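Local coordinates for glucoamylase (Thermoanaerobacterium thermosaccharolyticum, PDB 1LF6), which hydrolyses terminal alpha-1,4-linked glucose units from the non-reducing ends of glucan chains, with release of beta-D-glucose, at residues 376-381 with 419-424; 393-398 with 430-435; 437-442 with 502-507; 447-452 with 540-545. All coordinates share one frame; numbering follows the deposited sequence.

In the fold
All four contacts lie in the family 15 hydrolase region, an (alpha/alpha) barrel. Contact 4 is fully buried and purely apolar, joining helix 445-464 to the end of helix 538-541. Contact 1, also apolar, lies partly at the surface, between a loop and helix 414-428. Contact 3 joins two loops, contact 2 a loop to the start region of helix 395-407. Both are rich in polar bonds and carry the probable catalytic carboxylates. Contact 3 is the more buried and contains a salt bridge, while contact 2 bonds across mainly through amides and a hydroxyl. They share the loop between helices 414-428 and 445-464. Backbone bonds probably link them. Contacts 1 and 2 meet at Q398 and around Q380.

Contact 1: residues 376-381 with 419-424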
loop_
_atom_site.group_PDB
_atom_site.type_symbol
_atom_site.label_atom_id
_atom_site.label_comp_id
_atom_site.label_asym_id
_atom_site.label_seq_id
_atom_site.Cartn_x
_atom_site.Cartn_y
_atom_site.Cartn_z
ATOM N N GLY A 376 -8.162 -22.523 11.345
ATOM C CA GLY A 376 -8.373 -22.705 12.771
ATOM C C GLY A 376 -7.588 -21.671 13.559
ATOM O O GLY A 376 -7.450 -21.759 14.780
ATOM N N MET A 377 -7.074 -20.679 12.846
ATOM C CA MET A 377 -6.295 -19.621 13.467
ATOM C C MET A 377 -5.879 -18.623 12.393
ATOM O O MET A 377 -6.153 -18.830 11.213
ATOM C CB MET A 377 -5.081 -20.242 14.178
ATOM C CG MET A 377 -3.738 -19.664 13.810
ATOM S SD MET A 377 -3.073 -20.275 12.258
ATOM C CE MET A 377 -1.346 -20.314 12.704
ATOM N N ILE A 378 -5.242 -17.529 12.800
ATOM C CA ILE A 378 -4.801 -16.526 11.837
ATOM C C ILE A 378 -3.306 -16.659 11.548
ATOM O O ILE A 378 -2.473 -16.425 12.426
ATOM C CB ILE A 378 -5.056 -15.086 12.355
ATOM C CG1 ILE A 378 -6.563 -14.851 12.557
ATOM C CG2 ILE A 378 -4.485 -14.064 11.362
ATOM C CD1 ILE A 378 -7.371 -14.885 11.274
ATOM N N PRO A 379 -2.943 -17.044 10.317
ATOM C CA PRO A 379 -1.510 -17.170 10.005
ATOM C C PRO A 379 -0.857 -15.785 9.918
ATOM O O PRO A 379 -1.560 -14.783 9.764
ATOM C CB PRO A 379 -1.507 -17.927 8.674
ATOM C CG PRO A 379 -2.808 -17.526 8.048
ATOM C CD PRO A 379 -3.784 -17.505 9.200
ATOM N N GLN A 380 0.472 -15.725 10.035
ATOM C CA GLN A 380 1.191 -14.453 9.985
ATOM C C GLN A 380 0.540 -13.531 8.962
ATOM O O GLN A 380 0.236 -12.380 9.257
ATOM C CB GLN A 380 2.668 -14.662 9.629
ATOM C CG GLN A 380 3.463 -13.357 9.585
ATOM C CD GLN A 380 4.973 -13.565 9.540
ATOM O OE1 GLN A 380 5.729 -12.628 9.405
ATOM N NE2 GLN A 380 5.404 -14.788 9.654
ATOM N N ASN A 381 0.327 -14.062 7.763
ATOM C CA ASN A 381 -0.328 -13.333 6.691
ATOM C C ASN A 381 -0.804 -14.345 5.656
ATOM O O ASN A 381 -0.421 -15.515 5.699
ATOM C CB ASN A 381 0.614 -12.288 6.065
ATOM C CG ASN A 381 1.951 -12.873 5.634
ATOM O OD1 ASN A 381 2.964 -12.175 5.605
ATOM N ND2 ASN A 381 1.956 -14.146 5.286
ATOM N N LYS A 419 -14.717 -18.009 19.175
ATOM C CA LYS A 419 -14.325 -19.134 20.016
ATOM C C LYS A 419 -13.025 -19.809 19.577
ATOM O O LYS A 419 -12.135 -20.029 20.394
ATOM C CB LYS A 419 -15.465 -20.159 20.098
ATOM C CG LYS A 419 -15.152 -21.379 20.947
ATOM C CD LYS A 419 -16.435 -22.003 21.497
ATOM C CE LYS A 419 -16.199 -23.421 21.987
ATOM N NZ LYS A 419 -15.033 -23.527 22.903
ATOM N N PRO A 420 -12.889 -20.150 18.286
ATOM C CA PRO A 420 -11.624 -20.792 17.904
ATOM C C PRO A 420 -10.380 -19.927 18.157
ATOM O O PRO A 420 -9.345 -20.434 18.598
ATOM C CB PRO A 420 -11.830 -21.128 16.423
ATOM C CG PRO A 420 -12.912 -20.171 15.981
ATOM C CD PRO A 420 -13.838 -20.122 17.161
ATOM N N LEU A 421 -10.479 -18.628 17.896
ATOM C CA LEU A 421 -9.339 -17.739 18.114
ATOM C C LEU A 421 -9.077 -17.527 19.598
ATOM O O LEU A 421 -7.924 -17.503 20.030
ATOM C CB LEU A 421 -9.560 -16.391 17.420
ATOM C CG LEU A 421 -9.505 -16.417 15.892
ATOM C CD1 LEU A 421 -9.760 -15.019 15.355
ATOM C CD2 LEU A 421 -8.135 -16.936 15.425
ATOM N N ALA A 422 -10.145 -17.372 20.377
ATOM C CA ALA A 422 -10.002 -17.174 21.810
ATOM C C ALA A 422 -9.356 -18.406 22.437
ATOM O O ALA A 422 -8.459 -18.287 23.275
ATOM C CB ALA A 422 -11.366 -16.909 22.450
ATOM N N ASP A 423 -9.813 -19.587 22.028
ATOM C CA ASP A 423 -9.269 -20.837 22.553
ATOM C C ASP A 423 -7.816 -21.010 22.128
ATOM O O ASP A 423 -7.003 -21.547 22.876
ATOM C CB ASP A 423 -10.084 -22.040 22.066
ATOM C CG ASP A 423 -11.495 -22.071 22.649
ATOM O OD1 ASP A 423 -11.699 -21.530 23.757
ATOM O OD2 ASP A 423 -12.388 -22.652 22.003
ATOM N N PHE A 424 -7.491 -20.557 20.922
ATOM C CA PHE A 424 -6.126 -20.669 20.428
ATOM C C PHE A 424 -5.199 -19.766 21.247
ATOM O O PHE A 424 -4.104 -20.174 21.636
ATOM C CB PHE A 424 -6.068 -20.287 18.947
ATOM C CG PHE A 424 -4.702 -20.415 18.342
ATOM C CD1 PHE A 424 -4.090 -19.320 17.740
ATOM C CD2 PHE A 424 -4.020 -21.627 18.377
ATOM C CE1 PHE A 424 -2.818 -19.431 17.184
ATOM C CE2 PHE A 424 -2.750 -21.748 17.825
ATOM C CZ PHE A 424 -2.148 -20.647 17.227
#
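M377 lies against one face of the F424 ring. Its CB stands 4.0 Å from the ring centroid, 19° off the ring normal, which makes a CH-pi contact. It is shifted toward the rim, nearer CD1 and CE1 than the far side of the ring. The next carbon, CG of M377, reaches CE1 of F424 at 3.5 Å. A chi1 of 127°, well away from a staggered value, puts CG there. The ring itself leaves the helix with CG anti to the backbone N (chi1 -178°). One turn earlier, L421 adds a second apolar patch. Its CD2 touches both CA of M377, at 3.8 Å, and CG1 of I378, at 3.9 Å. I378 and L421 are buried, and no hydrogen bond crosses the contact. Q398 of helix 395-407 packs on M377, L421 and F424, and its NE2 bonds to the carbonyl oxygen of I378. An alanine in place of F424 would probably leave M377 without the ring it lies on, opening a gap and letting its side chain turn.

The other side is loose. G376 is exposed, and its O comes no closer than 4.5 Å to O of P420. K419 and D423 make a salt bridge within their own helix, NZ to OD2 at 2.9 Å, and do not touch the loop. G376, just after helix 358-375, has a positive phi, and the chain then runs extended past helix 414-428. This is a loop leaving one helix and packing on another, as in the (alpha/alpha) barrel of family 15 glucoamylases.

Contact 2: residues 393-398 with 430-435. With SO4 (sulfate ion), chain C.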
loop_
_atom_site.group_PDB
_atom_site.type_symbol
_atom_site.label_atom_id
_atom_site.label_comp_id
_atom_site.label_asym_id
_atom_site.label_seq_id
_atom_site.Cartn_x
_atom_site.Cartn_y
_atom_site.Cartn_z
ATOM N N ILE A 393 3.902 -16.749 14.300
ATOM C CA ILE A 393 2.788 -16.737 15.235
ATOM C C ILE A 393 2.679 -15.391 15.952
ATOM O O ILE A 393 3.452 -15.098 16.864
ATOM C CB ILE A 393 2.946 -17.849 16.297
ATOM C CG1 ILE A 393 3.015 -19.220 15.611
ATOM C CG2 ILE A 393 1.802 -17.780 17.300
ATOM C CD1 ILE A 393 1.802 -19.561 14.752
ATOM N N GLN A 394 1.714 -14.578 15.537
ATOM C CA GLN A 394 1.506 -13.259 16.142
ATOM C C GLN A 394 0.192 -13.254 16.909
ATOM O O GLN A 394 -0.877 -13.300 16.308
ATOM C CB GLN A 394 1.469 -12.179 15.048
ATOM C CG GLN A 394 2.834 -11.849 14.457
ATOM C CD GLN A 394 2.753 -11.061 13.156
ATOM O OE1 GLN A 394 1.911 -10.175 12.996
ATOM N NE2 GLN A 394 3.644 -11.373 12.226
ATOM N N LEU A 395 0.280 -13.192 18.233
ATOM C CA LEU A 395 -0.902 -13.199 19.076
ATOM C C LEU A 395 -1.826 -12.017 18.839
ATOM O O LEU A 395 -3.054 -12.164 18.885
ATOM C CB LEU A 395 -0.501 -13.269 20.558
ATOM C CG LEU A 395 -0.254 -14.674 21.121
ATOM C CD1 LEU A 395 -1.575 -15.420 21.219
ATOM C CD2 LEU A 395 0.721 -15.438 20.229
ATOM N N ASP A 396 -1.248 -10.847 18.585
ATOM C CA ASP A 396 -2.065 -9.669 18.349
ATOM C C ASP A 396 -2.952 -9.915 17.144
ATOM O O ASP A 396 -4.087 -9.439 17.103
ATOM C CB ASP A 396 -1.190 -8.419 18.151
ATOM C CG ASP A 396 -0.438 -8.418 16.839
ATOM O OD1 ASP A 396 0.148 -9.459 16.484
ATOM O OD2 ASP A 396 -0.421 -7.359 16.173
ATOM N N GLU A 397 -2.458 -10.691 16.181
ATOM C CA GLU A 397 -3.255 -10.984 14.994
ATOM C C GLU A 397 -4.392 -11.985 15.249
ATOM O O GLU A 397 -5.333 -12.070 14.461
ATOM C CB GLU A 397 -2.353 -11.460 13.846
ATOM C CG GLU A 397 -1.524 -10.328 13.226
ATOM C CD GLU A 397 -1.027 -10.649 11.828
ATOM O OE1 GLU A 397 -1.149 -9.777 10.937
ATOM O OE2 GLU A 397 -0.513 -11.766 11.611
ATOM N N GLN A 398 -4.310 -12.733 16.348
ATOM C CA GLN A 398 -5.363 -13.683 16.692
ATOM C C GLN A 398 -6.470 -12.917 17.411
ATOM O O GLN A 398 -7.652 -13.272 17.337
ATOM C CB GLN A 398 -4.840 -14.771 17.640
ATOM C CG GLN A 398 -3.542 -15.436 17.213
ATOM C CD GLN A 398 -3.610 -16.017 15.815
ATOM O OE1 GLN A 398 -4.579 -16.692 15.451
ATOM N NE2 GLN A 398 -2.571 -15.765 15.023
ATOM N N PRO A 430 0.377 -15.909 27.268
ATOM C CA PRO A 430 0.435 -14.560 26.704
ATOM C C PRO A 430 1.674 -14.272 25.856
ATOM O O PRO A 430 1.740 -13.240 25.189
ATOM C CB PRO A 430 0.366 -13.676 27.941
ATOM C CG PRO A 430 1.137 -14.478 28.946
ATOM C CD PRO A 430 0.604 -15.877 28.725
ATOM N N LYS A 431 2.657 -15.172 25.881
ATOM C CA LYS A 431 3.865 -14.958 25.089
ATOM C C LYS A 431 3.516 -15.080 23.613
ATOM O O LYS A 431 2.568 -15.780 23.249
ATOM C CB LYS A 431 4.964 -15.968 25.457
ATOM C CG LYS A 431 6.278 -15.685 24.742
ATOM C CD LYS A 431 7.514 -16.007 25.575
ATOM C CE LYS A 431 7.917 -17.458 25.489
ATOM N NZ LYS A 431 9.308 -17.648 26.016
ATOM N N THR A 432 4.274 -14.394 22.761
ATOM C CA THR A 432 4.006 -14.425 21.327
ATOM C C THR A 432 5.247 -14.827 20.525
ATOM O O THR A 432 6.379 -14.607 20.969
ATOM C CB THR A 432 3.506 -13.042 20.840
ATOM O OG1 THR A 432 3.076 -13.132 19.474
ATOM C CG2 THR A 432 4.615 -12.000 20.964
ATOM N N GLY A 433 5.024 -15.429 19.357
ATOM C CA GLY A 433 6.121 -15.845 18.504
ATOM C C GLY A 433 6.841 -14.614 17.989
ATOM O O GLY A 433 8.059 -14.595 17.840
ATOM N N GLN A 434 6.067 -13.580 17.696
ATOM C CA GLN A 434 6.622 -12.324 17.233
ATOM C C GLN A 434 5.630 -11.199 17.507
ATOM O O GLN A 434 4.414 -11.417 17.513
ATOM C CB GLN A 434 6.966 -12.407 15.740
ATOM C CG GLN A 434 5.837 -12.851 14.850
ATOM C CD GLN A 434 6.310 -13.286 13.470
ATOM O OE1 GLN A 434 5.521 -13.362 12.535
ATOM N NE2 GLN A 434 7.598 -13.586 13.344
ATOM N N GLU A 435 6.160 -10.007 17.781
ATOM C CA GLU A 435 5.335 -8.842 18.044
ATOM C C GLU A 435 4.931 -8.251 16.701
ATOM O O GLU A 435 5.246 -8.831 15.658
ATOM C CB GLU A 435 6.091 -7.833 18.914
ATOM C CG GLU A 435 7.595 -7.755 18.659
ATOM C CD GLU A 435 7.937 -7.380 17.221
ATOM O OE1 GLU A 435 8.239 -8.283 16.415
ATOM O OE2 GLU A 435 7.901 -6.180 16.899
HETATM S S SO4 C . 9.628 -17.676 30.140
HETATM O O1 SO4 C . 9.616 -17.038 28.808
HETATM O O2 SO4 C . 10.213 -19.032 30.026
HETATM O O3 SO4 C . 10.445 -16.870 31.070
HETATM O O4 SO4 C . 8.251 -17.775 30.660
HETATM O O HOH W 1 1.947 -9.951 18.060
#
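OG1 of T432 is held by two bonds. It accepts the backbone N-H of L395 at 3.1 Å in a nearly straight bond (177°), and it donates to O of Q434 at 2.9 Å. Having OG1 anti to the backbone N (chi1 -172°) turns the hydroxyl toward N of L395. The side chains of L395 and T432 run alongside each other, pointing opposite ways, with CD2 of L395 3.6 Å from O of K431.

The second polar link joins two glutamines. NE2 of Q394 donates to OE1 of Q434 at 2.8 Å, again nearly straight. The acceptor lies in the amide plane of Q394, but the donor sits 36° out of the carbonyl plane of Q434. A weak bond from N of Q434 to O of I393 joins the backbones. At the exposed end K431 NZ binds a sulfate oxygen at 2.9 Å, probably from the crystallisation liquor.

NE2 of Q394 also bonds to OE2 of E438, the probable proton donor, and OE1 of Q394 bonds to R343. With bonds at both ends, the Q394 amide is fixed in rotation, consistent with a second-shell role in positioning E438.

Contact 3: residues 437-442 with 502-507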
loop_
_atom_site.group_PDB
_atom_site.type_symbol
_atom_site.label_atom_id
_atom_site.label_comp_id
_atom_site.label_asym_id
_atom_site.label_seq_id
_atom_site.Cartn_x
_atom_site.Cartn_y
_atom_site.Cartn_z
ATOM N N TRP A 437 6.037 -6.047 14.651
ATOM C CA TRP A 437 7.000 -5.726 13.608
ATOM C C TRP A 437 7.459 -7.032 12.943
ATOM O O TRP A 437 8.264 -7.020 12.014
ATOM C CB TRP A 437 8.190 -4.957 14.183
ATOM C CG TRP A 437 7.811 -3.635 14.825
ATOM C CD1 TRP A 437 8.336 -3.107 15.971
ATOM C CD2 TRP A 437 6.831 -2.685 14.363
ATOM N NE1 TRP A 437 7.741 -1.898 16.256
ATOM C CE2 TRP A 437 6.816 -1.615 15.286
ATOM C CE3 TRP A 437 5.967 -2.638 13.260
ATOM C CZ2 TRP A 437 5.969 -0.507 15.142
ATOM C CZ3 TRP A 437 5.120 -1.532 13.118
ATOM C CH2 TRP A 437 5.130 -0.484 14.056
ATOM N N GLU A 438 6.929 -8.150 13.441
ATOM C CA GLU A 438 7.211 -9.488 12.909
ATOM C C GLU A 438 8.670 -9.921 13.005
ATOM O O GLU A 438 9.168 -10.623 12.121
ATOM C CB GLU A 438 6.781 -9.547 11.446
ATOM C CG GLU A 438 5.437 -8.891 11.168
ATOM C CD GLU A 438 4.955 -9.143 9.756
ATOM O OE1 GLU A 438 5.442 -8.471 8.821
ATOM O OE2 GLU A 438 4.099 -10.034 9.581
ATOM N N GLU A 439 9.350 -9.539 14.081
ATOM C CA GLU A 439 10.771 -9.855 14.201
ATOM C C GLU A 439 11.245 -10.645 15.410
ATOM O O GLU A 439 12.222 -11.389 15.324
ATOM C CB GLU A 439 11.568 -8.546 14.141
ATOM C CG GLU A 439 11.150 -7.643 12.986
ATOM C CD GLU A 439 11.795 -6.269 13.046
ATOM O OE1 GLU A 439 11.941 -5.725 14.161
ATOM O OE2 GLU A 439 12.135 -5.723 11.977
ATOM N N ILE A 440 10.567 -10.503 16.535
ATOM C CA ILE A 440 11.026 -11.180 17.736
ATOM C C ILE A 440 9.876 -11.614 18.630
ATOM O O ILE A 440 8.800 -11.009 18.607
ATOM C CB ILE A 440 11.957 -10.236 18.520
ATOM C CG1 ILE A 440 12.583 -10.959 19.712
ATOM C CG2 ILE A 440 11.182 -8.994 18.950
ATOM C CD1 ILE A 440 13.655 -10.127 20.400
ATOM N N GLY A 441 10.114 -12.666 19.412
ATOM C CA GLY A 441 9.096 -13.171 20.313
ATOM C C GLY A 441 9.352 -12.862 21.776
ATOM O O GLY A 441 10.420 -12.371 22.147
ATOM N N GLY A 442 8.362 -13.166 22.608
ATOM C CA GLY A 442 8.480 -12.918 24.031
ATOM C C GLY A 442 7.249 -12.203 24.548
ATOM O O GLY A 442 6.168 -12.315 23.967
ATOM N N TYR A 502 8.410 0.640 30.142
ATOM C CA TYR A 502 8.039 -0.598 29.468
ATOM C C TYR A 502 9.102 -0.778 28.392
ATOM O O TYR A 502 9.495 0.193 27.737
ATOM C CB TYR A 502 6.678 -0.486 28.770
ATOM C CG TYR A 502 5.478 -0.493 29.697
ATOM C CD1 TYR A 502 4.756 0.672 29.946
ATOM C CD2 TYR A 502 5.076 -1.667 30.334
ATOM C CE1 TYR A 502 3.660 0.671 30.813
ATOM C CE2 TYR A 502 3.987 -1.680 31.204
ATOM C CZ TYR A 502 3.285 -0.505 31.441
ATOM O OH TYR A 502 2.234 -0.513 32.335
ATOM N N ILE A 503 9.584 -2.003 28.210
ATOM C CA ILE A 503 10.577 -2.243 27.180
ATOM C C ILE A 503 9.853 -2.764 25.946
ATOM O O ILE A 503 8.661 -3.050 26.003
ATOM C CB ILE A 503 11.649 -3.263 27.641
ATOM C CG1 ILE A 503 11.024 -4.637 27.918
ATOM C CG2 ILE A 503 12.343 -2.726 28.882
ATOM C CD1 ILE A 503 12.033 -5.683 28.457
ATOM N N ARG A 504 10.560 -2.875 24.827
ATOM C CA ARG A 504 9.943 -3.364 23.606
ATOM C C ARG A 504 9.411 -4.780 23.799
ATOM O O ARG A 504 8.256 -5.077 23.481
ATOM C CB ARG A 504 10.944 -3.370 22.451
ATOM C CG ARG A 504 10.345 -3.923 21.165
ATOM C CD ARG A 504 11.345 -4.009 20.032
ATOM N NE ARG A 504 10.774 -4.703 18.875
ATOM C CZ ARG A 504 11.480 -5.158 17.845
ATOM N NH1 ARG A 504 10.867 -5.780 16.843
ATOM N NH2 ARG A 504 12.799 -4.999 17.822
ATOM N N ILE A 505 10.259 -5.658 24.319
ATOM C CA ILE A 505 9.842 -7.032 24.532
ATOM C C ILE A 505 10.791 -7.762 25.482
ATOM O O ILE A 505 12.009 -7.598 25.415
ATOM C CB ILE A 505 9.728 -7.756 23.165
ATOM C CG1 ILE A 505 9.006 -9.097 23.325
ATOM C CG2 ILE A 505 11.107 -7.923 22.546
ATOM C CD1 ILE A 505 8.449 -9.634 22.023
ATOM N N ALA A 506 10.210 -8.531 26.396
ATOM C CA ALA A 506 10.968 -9.295 27.384
ATOM C C ALA A 506 11.085 -10.746 26.925
ATOM O O ALA A 506 10.116 -11.325 26.437
ATOM C CB ALA A 506 10.265 -9.228 28.739
ATOM N N GLY A 507 12.268 -11.331 27.087
ATOM C CA GLY A 507 12.478 -12.711 26.671
ATOM C C GLY A 507 12.174 -13.720 27.764
ATOM O O GLY A 507 11.823 -14.867 27.486
HETATM O O HOH W 2 14.033 -6.526 15.771
#
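The guanidinium of R504 has CG2 of I440 over one face, 3.8 Å above its plane and nearer its margin than its centre. A water lies in plane at the edge, bridging NH2 of R504 and OE1 of E439. The W437 ring presents its edge to the same group: NH1 of R504 lies in the ring plane, 3.8 Å from CD1 of W437. Ring and guanidinium planes are 55° apart. Y576 adds a cation-pi contact with R504.

NH1 of R504 makes a salt bridge to OE1 of E439 at 2.9 Å. It uses the anti lone pair of that oxygen, which sits 24° out of the guanidinium plane. NH1 also pairs with OE2 of E435. The arginine reaches both through an extended chain. A leucine in place of R504 would probably leave E439 and E435 without this positive partner, E439 being the freer to turn.

Beyond the charges the contact is mostly apolar. CG2 of I505 meets CG2 of I440 at 3.8 Å, and CD1 of I505 presses on C of G441 at 3.4 Å. CA of G442 approaches O of A506 at 3.3 Å in a CA-H...O contact, where a side chain would collide.

E435 also accepts the backbone N-H groups of W437, E439 and I440. The arrangement is consistent with an inverting glycosidase active site, with the probable acid E438 and base E435 borne on one loop.

Contact 4: residues 447-452 with 540-545; sequences TMAAEV and VRLGVK
A449 and V544 mark the closest backbone approach, with CA atoms 6.1 Å apart. Segment 447-452 is regular helix, part of 445-464. Segment 540-545 starts in the last residues of helix 538-541 and continues as a turn, where G543 bends the chain with a positive phi of 78°. N of G543 bonds back to O of V540 at 3.0 Å, and the turn is a Schellman motif. It places L542 and V544, on either side of the glycine in sequence, against the same helix.

CD1 of L542 lies over the backbone at A449 and A450, 3.6 Å from N of A450 and 3.7 Å from C of A449. It also meets CB of A449 at 3.8 Å. The small side chain of A449, which faces L542, is consistent with this close approach. In the (alpha/alpha) barrel region this ties a helix of the barrel to the chain that ends helix 538-541. No hydrogen bond crosses the contact.

CG2 of V544 sits 3.6 Å from O of A449. It is anti to its own carbonyl carbon. The same CG2 meets CG1 of V452 at 4.2 Å, one turn further along. I403 of helix 395-407 packs on L542, and I485 of helix 468-489 packs on V544.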
loop_
_atom_site.group_PDB
_atom_site.type_symbol
_atom_site.label_atom_id
_atom_site.label_comp_id
_atom_site.label_asym_id
_atom_site.label_seq_id
_atom_site.Cartn_x
_atom_site.Cartn_y
_atom_site.Cartn_z
ATOM N N THR A 447 1.459 -6.507 22.170
ATOM C CA THR A 447 0.816 -7.799 21.916
ATOM C C THR A 447 -0.080 -8.220 23.087
ATOM O O THR A 447 -1.213 -8.659 22.883
ATOM C CB THR A 447 1.857 -8.901 21.667
ATOM O OG1 THR A 447 2.650 -8.553 20.524
ATOM C CG2 THR A 447 1.172 -10.240 21.422
ATOM N N MET A 448 0.423 -8.101 24.309
ATOM C CA MET A 448 -0.380 -8.463 25.470
ATOM C C MET A 448 -1.621 -7.574 25.593
ATOM O O MET A 448 -2.661 -8.027 26.069
ATOM C CB MET A 448 0.451 -8.383 26.745
ATOM C CG MET A 448 1.504 -9.483 26.843
ATOM S SD MET A 448 2.329 -9.467 28.422
ATOM C CE MET A 448 1.108 -10.260 29.451
ATOM N N ALA A 449 -1.509 -6.314 25.171
ATOM C CA ALA A 449 -2.646 -5.401 25.225
ATOM C C ALA A 449 -3.731 -5.940 24.305
ATOM O O ALA A 449 -4.916 -5.948 24.652
ATOM C CB ALA A 449 -2.236 -3.991 24.781
ATOM N N ALA A 450 -3.313 -6.387 23.124
ATOM C CA ALA A 450 -4.235 -6.944 22.140
ATOM C C ALA A 450 -4.879 -8.221 22.667
ATOM O O ALA A 450 -6.068 -8.450 22.441
ATOM C CB ALA A 450 -3.496 -7.237 20.835
ATOM N N GLU A 451 -4.093 -9.047 23.362
ATOM C CA GLU A 451 -4.594 -10.302 23.916
ATOM C C GLU A 451 -5.628 -10.078 25.014
ATOM O O GLU A 451 -6.617 -10.812 25.096
ATOM C CB GLU A 451 -3.441 -11.156 24.468
ATOM C CG GLU A 451 -2.476 -11.669 23.395
ATOM C CD GLU A 451 -1.356 -12.511 23.966
ATOM O OE1 GLU A 451 -1.514 -13.748 24.042
ATOM O OE2 GLU A 451 -0.315 -11.936 24.353
ATOM N N VAL A 452 -5.390 -9.086 25.867
ATOM C CA VAL A 452 -6.320 -8.766 26.953
ATOM C C VAL A 452 -7.630 -8.223 26.369
ATOM O O VAL A 452 -8.716 -8.637 26.769
ATOM C CB VAL A 452 -5.726 -7.708 27.924
ATOM C CG1 VAL A 452 -6.812 -7.202 28.876
ATOM C CG2 VAL A 452 -4.582 -8.322 28.723
ATOM N N VAL A 540 -2.762 1.874 26.081
ATOM C CA VAL A 540 -3.777 2.902 26.303
ATOM C C VAL A 540 -4.800 2.931 25.156
ATOM O O VAL A 540 -6.002 3.073 25.383
ATOM C CB VAL A 540 -3.128 4.302 26.467
ATOM C CG1 VAL A 540 -2.055 4.264 27.564
ATOM C CG2 VAL A 540 -2.517 4.751 25.165
ATOM N N ARG A 541 -4.314 2.788 23.926
ATOM C CA ARG A 541 -5.169 2.778 22.744
ATOM C C ARG A 541 -6.290 1.740 22.871
ATOM O O ARG A 541 -7.435 1.988 22.484
ATOM C CB ARG A 541 -4.321 2.468 21.506
ATOM C CG ARG A 541 -5.074 2.476 20.181
ATOM C CD ARG A 541 -5.747 3.817 19.909
ATOM N NE ARG A 541 -6.185 3.913 18.519
ATOM C CZ ARG A 541 -5.398 4.230 17.490
ATOM N NH1 ARG A 541 -5.902 4.278 16.265
ATOM N NH2 ARG A 541 -4.117 4.527 17.678
ATOM N N LEU A 542 -5.958 0.577 23.421
ATOM C CA LEU A 542 -6.935 -0.501 23.581
ATOM C C LEU A 542 -7.731 -0.470 24.889
ATOM O O LEU A 542 -8.592 -1.320 25.103
ATOM C CB LEU A 542 -6.234 -1.855 23.439
ATOM C CG LEU A 542 -5.839 -2.222 22.004
ATOM C CD1 LEU A 542 -4.728 -3.260 22.006
ATOM C CD2 LEU A 542 -7.075 -2.738 21.271
ATOM N N GLY A 543 -7.451 0.510 25.746
ATOM C CA GLY A 543 -8.156 0.630 27.015
ATOM C C GLY A 543 -7.701 -0.332 28.096
ATOM O O GLY A 543 -8.445 -0.635 29.040
ATOM N N VAL A 544 -6.469 -0.813 27.962
ATOM C CA VAL A 544 -5.895 -1.756 28.913
ATOM C C VAL A 544 -5.205 -1.018 30.059
ATOM O O VAL A 544 -5.211 -1.486 31.198
ATOM C CB VAL A 544 -4.903 -2.703 28.192
ATOM C CG1 VAL A 544 -4.228 -3.632 29.188
ATOM C CG2 VAL A 544 -5.660 -3.520 27.146
ATOM N N LYS A 545 -4.614 0.133 29.746
ATOM C CA LYS A 545 -3.941 0.971 30.741
ATOM C C LYS A 545 -4.458 2.400 30.597
ATOM O O LYS A 545 -4.891 2.792 29.516
ATOM C CB LYS A 545 -2.425 0.950 30.529
ATOM C CG LYS A 545 -1.770 -0.406 30.787
ATOM C CD LYS A 545 -1.792 -0.768 32.270
ATOM C CE LYS A 545 -1.089 -2.101 32.533
ATOM N NZ LYS A 545 -1.043 -2.445 33.985
#